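Local atomic coordinates of outer membrane protein YopM (Yersinia pestis, PDB entry 1JL5), a protein that is delivered into host cells as a leucine-rich repeat effector, probably altering their physiology so that the bacterium survives in host tissues. Residues Asn298-Leu312 with Pro316-Ile330. Numbering follows the deposited sequence.
Sequences NLYYLNASSNEIRSL and PPSLEELNVSNNKLI. With CA (calcium ion), chain C; CA (calcium ion), chain B.
Asn327 meets the preceding coil of this leucine-rich repeat solenoid with its whole side chain, a worked example of an asparagine ladder. Its CB rests against Ile309 CB and O. CG, set beside the backbone N by a chi1 of -87°, lies 3.4 Å from Ile309 CB. At the tip, OD1 accepts from Asn307 N at 2.9 Å and Ile309 N at 3.0 Å over opposite faces of the amide, while ND2 gives a straight 2.7 Å bond to Ala304 O and another to Val324 O. Asn307 repeats the pattern one coil back, its ND2 reaching Ala304 O from the other face and also Val284 O.

Earlier in each coil, strands 301-303 and 321-323 pair in parallel; Asn303 and Asn323 stack their amides 10° apart on one side, and Leu302 CD2 packs on Leu322 CD1 at 3.5 Å on the opposite, buried face. In the loop after the strand Glu308 OE1 binds a calcium ion at 2.3 Å, and OE2 forms a salt bridge with Lys328 NZ at 2.6 Å; Asp266 of a neighbouring subunit shares that ion. The asparagine amides thus bond backbone groups beyond the strand pairing, whereas calcium and lysine probably stabilise the negative carboxylate at the subunit interface.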
# COMPACT_ATOMS: atom_id res chain seq x y z
N ASN A 298 13.50 29.91 -2.45
CA ASN A 298 14.49 28.88 -2.18
C ASN A 298 13.86 27.58 -1.73
O ASN A 298 14.52 26.73 -1.14
CB ASN A 298 15.45 29.38 -1.10
CG ASN A 298 15.95 30.77 -1.38
OD1 ASN A 298 16.52 31.02 -2.44
ND2 ASN A 298 15.73 31.68 -0.44
N LEU A 299 12.58 27.43 -2.01
CA LEU A 299 11.88 26.22 -1.61
C LEU A 299 12.48 25.02 -2.32
O LEU A 299 12.64 25.02 -3.54
CB LEU A 299 10.40 26.33 -1.98
CG LEU A 299 9.45 25.38 -1.25
CD1 LEU A 299 9.39 25.76 0.23
CD2 LEU A 299 8.08 25.46 -1.88
N TYR A 300 12.83 23.99 -1.56
CA TYR A 300 13.38 22.78 -2.15
C TYR A 300 12.26 21.76 -2.25
O TYR A 300 12.16 21.00 -3.20
CB TYR A 300 14.45 22.15 -1.26
CG TYR A 300 15.75 22.90 -1.14
CD1 TYR A 300 16.36 23.46 -2.27
CD2 TYR A 300 16.40 23.00 0.08
CE1 TYR A 300 17.59 24.09 -2.17
CE2 TYR A 300 17.63 23.63 0.19
CZ TYR A 300 18.22 24.17 -0.93
OH TYR A 300 19.43 24.78 -0.81
N TYR A 301 11.43 21.77 -1.22
CA TYR A 301 10.35 20.81 -1.13
C TYR A 301 9.00 21.44 -0.93
O TYR A 301 8.78 22.24 -0.03
CB TYR A 301 10.63 19.87 0.03
CG TYR A 301 9.52 18.90 0.34
CD1 TYR A 301 9.47 17.64 -0.25
CD2 TYR A 301 8.53 19.22 1.27
CE1 TYR A 301 8.48 16.72 0.08
CE2 TYR A 301 7.54 18.32 1.61
CZ TYR A 301 7.52 17.07 1.01
OH TYR A 301 6.55 16.16 1.37
N LEU A 302 8.08 21.06 -1.80
CA LEU A 302 6.74 21.54 -1.67
C LEU A 302 5.82 20.35 -1.76
O LEU A 302 5.83 19.60 -2.74
CB LEU A 302 6.38 22.52 -2.78
CG LEU A 302 4.88 22.85 -2.76
CD1 LEU A 302 4.49 23.44 -1.41
CD2 LEU A 302 4.55 23.82 -3.88
N ASN A 303 5.08 20.14 -0.69
CA ASN A 303 4.10 19.09 -0.69
C ASN A 303 2.81 19.85 -0.50
O ASN A 303 2.55 20.39 0.57
CB ASN A 303 4.30 18.12 0.46
CG ASN A 303 3.39 16.92 0.36
OD1 ASN A 303 2.38 16.96 -0.35
ND2 ASN A 303 3.72 15.85 1.06
N ALA A 304 2.03 19.95 -1.57
CA ALA A 304 0.75 20.65 -1.53
C ALA A 304 -0.29 19.65 -2.00
O ALA A 304 -1.35 20.01 -2.50
CB ALA A 304 0.79 21.85 -2.46
N SER A 305 0.03 18.37 -1.85
CA SER A 305 -0.87 17.32 -2.27
C SER A 305 -2.17 17.36 -1.48
O SER A 305 -2.22 17.86 -0.36
CB SER A 305 -0.22 15.95 -2.09
OG SER A 305 0.07 15.73 -0.73
N SER A 306 -3.22 16.84 -2.09
CA SER A 306 -4.51 16.76 -1.44
C SER A 306 -5.06 18.07 -0.93
O SER A 306 -5.54 18.17 0.20
CB SER A 306 -4.45 15.73 -0.33
OG SER A 306 -4.29 14.45 -0.91
N ASN A 307 -4.97 19.08 -1.77
CA ASN A 307 -5.52 20.37 -1.46
C ASN A 307 -6.54 20.46 -2.56
O ASN A 307 -7.03 19.43 -3.02
CB ASN A 307 -4.47 21.46 -1.60
CG ASN A 307 -3.73 21.69 -0.30
OD1 ASN A 307 -4.28 22.25 0.63
ND2 ASN A 307 -2.49 21.22 -0.23
N GLU A 308 -6.89 21.65 -2.98
CA GLU A 308 -7.84 21.78 -4.06
C GLU A 308 -7.14 22.70 -5.04
O GLU A 308 -7.75 23.55 -5.67
CB GLU A 308 -9.14 22.39 -3.55
CG GLU A 308 -10.28 22.20 -4.53
CD GLU A 308 -10.72 20.76 -4.64
OE1 GLU A 308 -9.94 19.85 -4.26
OE2 GLU A 308 -11.84 20.53 -5.12
N ILE A 309 -5.83 22.52 -5.13
CA ILE A 309 -5.00 23.34 -6.00
C ILE A 309 -5.44 23.22 -7.44
O ILE A 309 -5.33 22.16 -8.05
CB ILE A 309 -3.52 22.95 -5.93
CG1 ILE A 309 -3.03 23.02 -4.48
CG2 ILE A 309 -2.71 23.86 -6.83
CD1 ILE A 309 -3.23 24.35 -3.85
N ARG A 310 -5.92 24.32 -7.99
CA ARG A 310 -6.36 24.34 -9.37
C ARG A 310 -5.23 24.86 -10.22
O ARG A 310 -5.19 24.63 -11.42
CB ARG A 310 -7.53 25.28 -9.55
CG ARG A 310 -8.77 24.90 -8.81
CD ARG A 310 -9.90 25.37 -9.66
NE ARG A 310 -11.05 25.82 -8.89
CZ ARG A 310 -12.12 26.33 -9.46
NH1 ARG A 310 -12.17 26.44 -10.78
NH2 ARG A 310 -13.15 26.72 -8.72
N SER A 311 -4.32 25.59 -9.58
CA SER A 311 -3.20 26.13 -10.30
C SER A 311 -2.05 26.37 -9.35
O SER A 311 -2.24 26.68 -8.18
CB SER A 311 -3.58 27.45 -10.98
OG SER A 311 -3.86 28.43 -10.00
N LEU A 312 -0.85 26.21 -9.88
CA LEU A 312 0.35 26.43 -9.12
C LEU A 312 1.01 27.65 -9.69
O LEU A 312 1.07 27.83 -10.91
CB LEU A 312 1.30 25.25 -9.27
CG LEU A 312 1.01 23.96 -8.52
CD1 LEU A 312 2.13 22.96 -8.81
CD2 LEU A 312 0.94 24.26 -7.02
N PRO A 316 9.75 27.89 -7.75
CA PRO A 316 11.08 28.45 -7.58
C PRO A 316 12.08 27.50 -8.22
O PRO A 316 11.96 26.28 -8.10
CB PRO A 316 11.22 28.53 -6.06
CG PRO A 316 10.36 27.41 -5.57
CD PRO A 316 9.15 27.52 -6.46
N PRO A 317 13.08 28.04 -8.94
CA PRO A 317 14.08 27.18 -9.58
C PRO A 317 14.81 26.29 -8.60
O PRO A 317 15.47 25.33 -8.99
CB PRO A 317 14.99 28.19 -10.28
CG PRO A 317 14.86 29.42 -9.44
CD PRO A 317 13.38 29.46 -9.17
N SER A 318 14.68 26.59 -7.32
CA SER A 318 15.33 25.81 -6.27
C SER A 318 14.56 24.52 -5.97
O SER A 318 15.10 23.58 -5.38
CB SER A 318 15.40 26.63 -5.00
OG SER A 318 14.10 27.09 -4.67
N LEU A 319 13.30 24.50 -6.38
CA LEU A 319 12.44 23.37 -6.11
C LEU A 319 12.99 22.05 -6.60
O LEU A 319 13.23 21.86 -7.78
CB LEU A 319 11.06 23.60 -6.71
CG LEU A 319 9.97 22.76 -6.03
CD1 LEU A 319 9.91 23.11 -4.56
CD2 LEU A 319 8.64 23.03 -6.70
N GLU A 320 13.16 21.13 -5.66
CA GLU A 320 13.66 19.82 -6.01
C GLU A 320 12.55 18.80 -5.92
O GLU A 320 12.52 17.83 -6.67
CB GLU A 320 14.80 19.45 -5.08
CG GLU A 320 16.00 20.32 -5.34
CD GLU A 320 17.16 19.96 -4.49
OE1 GLU A 320 17.01 20.00 -3.25
OE2 GLU A 320 18.22 19.63 -5.06
N GLU A 321 11.63 19.00 -5.00
CA GLU A 321 10.53 18.08 -4.90
C GLU A 321 9.23 18.82 -4.89
O GLU A 321 9.01 19.72 -4.08
CB GLU A 321 10.63 17.20 -3.66
CG GLU A 321 9.44 16.26 -3.57
CD GLU A 321 9.64 15.13 -2.59
OE1 GLU A 321 10.71 15.07 -1.95
OE2 GLU A 321 8.72 14.30 -2.46
N LEU A 322 8.38 18.46 -5.83
CA LEU A 322 7.08 19.06 -5.92
C LEU A 322 6.07 17.95 -5.82
O LEU A 322 6.02 17.06 -6.66
CB LEU A 322 6.90 19.77 -7.25
CG LEU A 322 5.48 20.33 -7.42
CD1 LEU A 322 5.23 21.38 -6.35
CD2 LEU A 322 5.32 20.92 -8.81
N ASN A 323 5.29 18.00 -4.76
CA ASN A 323 4.24 17.03 -4.60
C ASN A 323 2.95 17.81 -4.56
O ASN A 323 2.65 18.50 -3.58
CB ASN A 323 4.39 16.23 -3.30
CG ASN A 323 3.39 15.11 -3.21
OD1 ASN A 323 2.38 15.13 -3.91
ND2 ASN A 323 3.66 14.14 -2.36
N VAL A 324 2.20 17.74 -5.65
CA VAL A 324 0.93 18.42 -5.74
C VAL A 324 -0.06 17.34 -6.10
O VAL A 324 -1.08 17.56 -6.75
CB VAL A 324 0.94 19.50 -6.82
CG1 VAL A 324 1.84 20.64 -6.38
CG2 VAL A 324 1.42 18.92 -8.13
N SER A 325 0.28 16.14 -5.67
CA SER A 325 -0.54 14.98 -5.91
C SER A 325 -1.93 15.24 -5.36
O SER A 325 -2.10 15.94 -4.36
CB SER A 325 0.04 13.76 -5.21
OG SER A 325 -0.78 12.63 -5.45
N ASN A 326 -2.91 14.67 -6.02
CA ASN A 326 -4.28 14.79 -5.58
C ASN A 326 -4.74 16.22 -5.40
O ASN A 326 -5.07 16.66 -4.30
CB ASN A 326 -4.47 14.02 -4.27
CG ASN A 326 -5.93 13.94 -3.89
OD1 ASN A 326 -6.79 13.89 -4.75
ND2 ASN A 326 -6.20 13.90 -2.59
N ASN A 327 -4.73 16.95 -6.49
CA ASN A 327 -5.20 18.31 -6.47
C ASN A 327 -6.11 18.43 -7.66
O ASN A 327 -6.62 17.42 -8.13
CB ASN A 327 -4.04 19.29 -6.53
CG ASN A 327 -3.51 19.60 -5.15
OD1 ASN A 327 -4.21 20.18 -4.33
ND2 ASN A 327 -2.28 19.20 -4.88
N LYS A 328 -6.34 19.64 -8.13
CA LYS A 328 -7.23 19.80 -9.26
C LYS A 328 -6.51 20.54 -10.36
O LYS A 328 -7.08 21.35 -11.07
CB LYS A 328 -8.48 20.55 -8.82
CG LYS A 328 -9.23 19.81 -7.71
CD LYS A 328 -9.74 18.47 -8.21
CE LYS A 328 -10.24 17.60 -7.06
NZ LYS A 328 -11.30 18.26 -6.25
N LEU A 329 -5.24 20.21 -10.49
CA LEU A 329 -4.39 20.81 -11.49
C LEU A 329 -4.67 20.21 -12.85
O LEU A 329 -4.66 18.99 -13.02
CB LEU A 329 -2.92 20.57 -11.14
CG LEU A 329 -2.46 21.31 -9.89
CD1 LEU A 329 -1.13 20.76 -9.41
CD2 LEU A 329 -2.36 22.79 -10.21
N ILE A 330 -4.95 21.07 -13.81
CA ILE A 330 -5.17 20.58 -15.16
C ILE A 330 -3.86 20.88 -15.88
O ILE A 330 -3.63 20.45 -17.00
CB ILE A 330 -6.34 21.31 -15.83
CG1 ILE A 330 -6.10 22.82 -15.83
CG2 ILE A 330 -7.64 20.98 -15.12
CD1 ILE A 330 -5.76 23.37 -17.18
CA CA C . -8.96 18.25 -2.95
CA CA B . -8.65 13.56 -5.97
O HOH W 1 6.36 14.15 -1.44
O HOH W 2 -3.88 23.77 -13.46
O HOH W 3 -8.02 23.60 -12.44
O HOH W 4 -7.76 17.19 -4.69
O HOH W 5 -7.70 15.15 -7.39
O HOH W 6 -9.13 12.29 -4.24
O HOH W 7 -7.99 11.75 -7.07
O HOH W 8 -8.38 16.41 -1.68